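Long-range contacts in uncharacterized protein (Aeromonas hydrophila J-1, PDB 6R1J), which serves as AhlC, one component of the tripartite alpha-pore-forming toxin AHL, studied here in soluble form: residues 110-114 with 206-210; 127-131 with 190-194. The protein carries 3 engineered substitutions. The contacts are given in a common frame with arbitrary orientation. Residue numbers count along the deposited sequence, not the author numbering.

In the fold
Both interactions join the same two long antiparallel helices, 78-157 and 163-236, which form a hairpin closed by the short connection between them. Along the chain the segments come in the order 110-114, 127-131, 190-194, 206-210, so the two segments of interaction 2 both fall between those of interaction 1 and lie nearer the hairpin turn. Their centres are 24 Å apart and their nearest atoms about 15 Å. The centre of interaction 1 lies about 2 Å from the centre of the chain, where further helices join the bundle; that of interaction 2 lies about 25 Å from it, on the two-helix extension. This elongated all-helical build resembles ClyA-type alpha-pore-forming toxins, and the hairpin tip probably belongs to the head.

Interaction 1. Residues 110-114 with 206-210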
loop_
_atom_site.group_PDB
_atom_site.type_symbol
_atom_site.label_atom_id
_atom_site.label_comp_id
_atom_site.label_asym_id
_atom_site.label_seq_id
_atom_site.Cartn_x
_atom_site.Cartn_y
_atom_site.Cartn_z
ATOM N N ASN A 110 -19.746 8.833 -9.145
ATOM C CA ASN A 110 -18.716 8.413 -8.156
ATOM C C ASN A 110 -19.137 7.069 -7.541
ATOM O O ASN A 110 -18.286 6.202 -7.344
ATOM C CB ASN A 110 -18.500 9.467 -7.072
ATOM C CG ASN A 110 -17.235 9.227 -6.283
ATOM O OD1 ASN A 110 -16.180 8.915 -6.842
ATOM N ND2 ASN A 110 -17.340 9.387 -4.983
ATOM N N ASP A 111 -20.404 6.909 -7.207
ATOM C CA ASP A 111 -20.909 5.643 -6.597
ATOM C C ASP A 111 -20.675 4.447 -7.540
ATOM O O ASP A 111 -20.389 3.359 -7.024
ATOM C CB ASP A 111 -22.382 5.777 -6.208
ATOM C CG ASP A 111 -22.606 6.702 -5.020
ATOM O OD1 ASP A 111 -21.608 7.129 -4.391
ATOM O OD2 ASP A 111 -23.747 7.017 -4.771
ATOM N N ARG A 112 -20.787 4.641 -8.855
ATOM C CA ARG A 112 -20.549 3.574 -9.869
ATOM C C ARG A 112 -19.057 3.261 -9.863
ATOM O O ARG A 112 -18.685 2.074 -9.965
ATOM C CB ARG A 112 -21.095 3.938 -11.258
ATOM C CG ARG A 112 -22.616 3.910 -11.362
ATOM C CD ARG A 112 -23.095 3.898 -12.807
ATOM N NE ARG A 112 -22.376 4.851 -13.668
ATOM C CZ ARG A 112 -22.739 6.134 -13.825
ATOM N NH1 ARG A 112 -23.781 6.617 -13.175
ATOM N NH2 ARG A 112 -22.064 6.940 -14.625
ATOM N N ILE A 113 -18.202 4.268 -9.711
ATOM C CA ILE A 113 -16.749 4.009 -9.595
ATOM C C ILE A 113 -16.511 3.119 -8.378
ATOM O O ILE A 113 -15.804 2.116 -8.528
ATOM C CB ILE A 113 -15.885 5.301 -9.511
ATOM C CG1 ILE A 113 -16.124 6.185 -10.732
ATOM C CG2 ILE A 113 -14.452 4.856 -9.364
ATOM C CD1 ILE A 113 -15.215 7.399 -10.835
ATOM N N THR A 114 -17.058 3.465 -7.234
ATOM C CA THR A 114 -16.847 2.671 -5.985
ATOM C C THR A 114 -17.307 1.207 -6.180
ATOM O O THR A 114 -16.587 0.282 -5.793
ATOM C CB THR A 114 -17.695 3.230 -4.851
ATOM O OG1 THR A 114 -17.394 4.610 -4.724
ATOM C CG2 THR A 114 -17.505 2.504 -3.539
ATOM N N ALA A 206 -7.557 7.112 -6.564
ATOM C CA ALA A 206 -7.101 8.519 -6.497
ATOM C C ALA A 206 -8.158 9.380 -7.183
ATOM O O ALA A 206 -8.508 10.450 -6.681
ATOM C CB ALA A 206 -5.740 8.637 -7.101
ATOM N N PHE A 207 -8.704 8.913 -8.297
ATOM C CA PHE A 207 -9.735 9.671 -9.050
ATOM C C PHE A 207 -10.942 9.886 -8.157
ATOM O O PHE A 207 -11.458 10.984 -8.013
ATOM C CB PHE A 207 -10.109 8.971 -10.354
ATOM C CG PHE A 207 -11.105 9.755 -11.166
ATOM C CD1 PHE A 207 -12.440 9.774 -10.820
ATOM C CD2 PHE A 207 -10.682 10.510 -12.251
ATOM C CE1 PHE A 207 -13.352 10.526 -11.552
ATOM C CE2 PHE A 207 -11.597 11.238 -12.993
ATOM C CZ PHE A 207 -12.927 11.249 -12.640
ATOM N N SER A 208 -11.372 8.824 -7.517
ATOM C CA SER A 208 -12.508 8.818 -6.580
ATOM C C SER A 208 -12.242 9.691 -5.326
ATOM O O SER A 208 -13.177 10.316 -4.866
ATOM C CB SER A 208 -12.818 7.389 -6.224
ATOM O OG SER A 208 -13.894 7.352 -5.307
ATOM N N GLN A 209 -11.035 9.694 -4.766
ATOM C CA GLN A 209 -10.688 10.606 -3.636
ATOM C C GLN A 209 -10.853 12.071 -4.119
ATOM O O GLN A 209 -11.510 12.826 -3.436
ATOM C CB GLN A 209 -9.286 10.264 -3.113
ATOM C CG GLN A 209 -8.815 11.071 -1.885
ATOM C CD GLN A 209 -8.222 12.420 -2.268
ATOM O OE1 GLN A 209 -7.513 12.561 -3.261
ATOM N NE2 GLN A 209 -8.564 13.442 -1.505
ATOM N N GLN A 210 -10.277 12.455 -5.252
ATOM C CA GLN A 210 -10.414 13.824 -5.814
ATOM C C GLN A 210 -11.883 14.103 -6.130
ATOM O O GLN A 210 -12.397 15.209 -5.810
ATOM C CB GLN A 210 -9.525 13.971 -7.039
ATOM C CG GLN A 210 -8.049 13.803 -6.723
ATOM C CD GLN A 210 -7.459 15.002 -6.010
ATOM O OE1 GLN A 210 -7.994 16.108 -6.116
ATOM N NE2 GLN A 210 -6.372 14.762 -5.288
HETATM O O HOH W 1 -15.111 9.394 -3.243
#
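Ser208, the residue most covered here, meets helix 78-157 mainly through polar groups. Its OG donates a hydrogen bond to OD1 of Asn110 (3.2 Å), whose t rotamer swings the amide across the gap. The other end of that amide works through water 1: Asn110 ND2 donates to the water at 2.8 Å, and the water donates to the backbone O of Ser208 at 2.7 Å. One asparagine thus reaches both side chain and backbone of one serine. Beside this polar link, Ile113 points toward the partner helix and makes the apolar half: its CD1 lies 3.7 Å from CD1 of Phe207, and its CG2 4.4 Å from CB of Ser208. The axes run 10.3 Å apart at 150°, so this is an antiparallel helix pair, with CA of Asn110 and CA of Ser208 the closest such pair at 6.4 Å. Around it the bundle thickens: Phe207 also packs on Met13, Ala16 and Ile20 of helix 5-21, while both Ile113 and Phe207 rest on Val37 of helix 28-70.

Interaction 2. Residues 127-131 with 190-194; sequences LQATI and IEGQI
Two helical turns of an antiparallel hairpin interlock here in the manner of a coiled coil, through knobs-into-holes-like packing. Both segments are regular alpha-helix, with phi/psi near -60/-45, and lie inside longer helices. Their axes approach to 10.2 Å at 161° (signed crossing angle -161°), and the closest CA pair is CA of Ile131 with CA of Ile190, 6.5 Å apart. Leu127 and Ile131, one turn apart, face Ile190 and Ile194, also one turn apart; all four CA-to-CB bonds point toward the partner helix. Ile190 (chi1 m, chi2 m) is a bump in the hollow between Leu127, Thr130 and Ile131: its CG2 lies 4.3 Å from CB of Leu127 and 4.0 Å from CB of Ile131. Ile194 (m, t) fills the next hollow, with CG1 3.8 Å from CB of Leu127 and CD1 3.6 Å from NE2 of Gln128. In return Leu127 (m, t) enters among Ile190, Gln193 and Ile194, its CD2 3.8 Å from NE2 of Gln193, while OE1 of Gln193 accepts its hydrogen bond from Gln189. Gln128 also packs on Ile118 of the third subunit. Ile131, in the t, t rotamer, extends between Ile194 and Glu191, with its CD1 4.2 Å from CD1 of Ile194 and only 3.3 Å from CG of Glu191.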
loop_
_atom_site.group_PDB
_atom_site.type_symbol
_atom_site.label_atom_id
_atom_site.label_comp_id
_atom_site.label_asym_id
_atom_site.label_seq_id
_atom_site.Cartn_x
_atom_site.Cartn_y
_atom_site.Cartn_z
ATOM N N LEU A 127 -7.504 -13.790 -8.167
ATOM C CA LEU A 127 -6.153 -13.974 -8.757
ATOM C C LEU A 127 -5.164 -14.465 -7.684
ATOM O O LEU A 127 -4.353 -15.351 -8.010
ATOM C CB LEU A 127 -5.659 -12.658 -9.356
ATOM C CG LEU A 127 -6.475 -12.176 -10.552
ATOM C CD1 LEU A 127 -5.972 -10.825 -11.032
ATOM C CD2 LEU A 127 -6.451 -13.203 -11.672
ATOM N N GLN A 128 -5.229 -13.943 -6.460
ATOM C CA GLN A 128 -4.355 -14.400 -5.334
ATOM C C GLN A 128 -4.623 -15.906 -5.094
ATOM O O GLN A 128 -3.653 -16.671 -5.028
ATOM C CB GLN A 128 -4.543 -13.546 -4.072
ATOM C CG GLN A 128 -4.108 -12.078 -4.189
ATOM C CD GLN A 128 -2.610 -11.913 -4.354
ATOM O OE1 GLN A 128 -1.824 -12.694 -3.835
ATOM N NE2 GLN A 128 -2.178 -10.881 -5.073
ATOM N N ALA A 129 -5.886 -16.333 -5.022
ATOM C CA ALA A 129 -6.264 -17.760 -4.870
ATOM C C ALA A 129 -5.665 -18.569 -6.015
ATOM O O ALA A 129 -4.979 -19.584 -5.745
ATOM C CB ALA A 129 -7.763 -17.939 -4.800
ATOM N N THR A 130 -5.849 -18.110 -7.251
ATOM C CA THR A 130 -5.338 -18.773 -8.476
ATOM C C THR A 130 -3.803 -18.862 -8.419
ATOM O O THR A 130 -3.255 -19.933 -8.653
ATOM C CB THR A 130 -5.788 -18.045 -9.755
ATOM O OG1 THR A 130 -7.206 -17.988 -9.750
ATOM C CG2 THR A 130 -5.332 -18.735 -11.020
ATOM N N ILE A 131 -3.106 -17.796 -8.077
ATOM C CA ILE A 131 -1.624 -17.861 -8.078
ATOM C C ILE A 131 -1.147 -18.836 -6.981
ATOM O O ILE A 131 -0.164 -19.564 -7.219
ATOM C CB ILE A 131 -0.995 -16.460 -8.022
ATOM C CG1 ILE A 131 0.466 -16.501 -8.472
ATOM C CG2 ILE A 131 -1.129 -15.840 -6.648
ATOM C CD1 ILE A 131 1.087 -15.142 -8.724
ATOM N N ILE A 190 0.130 -14.306 -14.190
ATOM C CA ILE A 190 -0.865 -13.890 -13.171
ATOM C C ILE A 190 -0.220 -12.806 -12.290
ATOM O O ILE A 190 -0.926 -11.873 -11.959
ATOM C CB ILE A 190 -1.408 -15.078 -12.356
ATOM C CG1 ILE A 190 -2.076 -16.151 -13.226
ATOM C CG2 ILE A 190 -2.354 -14.591 -11.271
ATOM C CD1 ILE A 190 -3.428 -15.782 -13.802
ATOM N N GLU A 191 1.063 -12.902 -11.975
ATOM C CA GLU A 191 1.775 -11.844 -11.195
ATOM C C GLU A 191 1.665 -10.506 -11.948
ATOM O O GLU A 191 1.367 -9.476 -11.297
ATOM C CB GLU A 191 3.252 -12.172 -10.991
ATOM C CG GLU A 191 3.487 -13.356 -10.065
ATOM C CD GLU A 191 4.938 -13.798 -9.884
ATOM O OE1 GLU A 191 5.773 -13.543 -10.784
ATOM O OE2 GLU A 191 5.230 -14.385 -8.835
ATOM N N GLY A 192 1.936 -10.503 -13.254
ATOM C CA GLY A 192 1.837 -9.294 -14.107
ATOM C C GLY A 192 0.420 -8.716 -14.108
ATOM O O GLY A 192 0.259 -7.464 -14.031
ATOM N N GLN A 193 -0.595 -9.566 -14.286
ATOM C CA GLN A 193 -2.023 -9.185 -14.209
ATOM C C GLN A 193 -2.307 -8.593 -12.831
ATOM O O GLN A 193 -3.091 -7.638 -12.759
ATOM C CB GLN A 193 -2.993 -10.368 -14.344
ATOM C CG GLN A 193 -3.185 -10.820 -15.788
ATOM C CD GLN A 193 -3.914 -12.141 -15.934
ATOM O OE1 GLN A 193 -3.723 -12.859 -16.907
ATOM N NE2 GLN A 193 -4.717 -12.502 -14.952
ATOM N N ILE A 194 -1.782 -9.195 -11.768
ATOM C CA ILE A 194 -2.057 -8.671 -10.399
ATOM C C ILE A 194 -1.464 -7.266 -10.300
ATOM O O ILE A 194 -2.169 -6.389 -9.842
ATOM C CB ILE A 194 -1.491 -9.591 -9.322
ATOM C CG1 ILE A 194 -2.290 -10.884 -9.219
ATOM C CG2 ILE A 194 -1.433 -8.866 -7.976
ATOM C CD1 ILE A 194 -1.564 -11.945 -8.420
#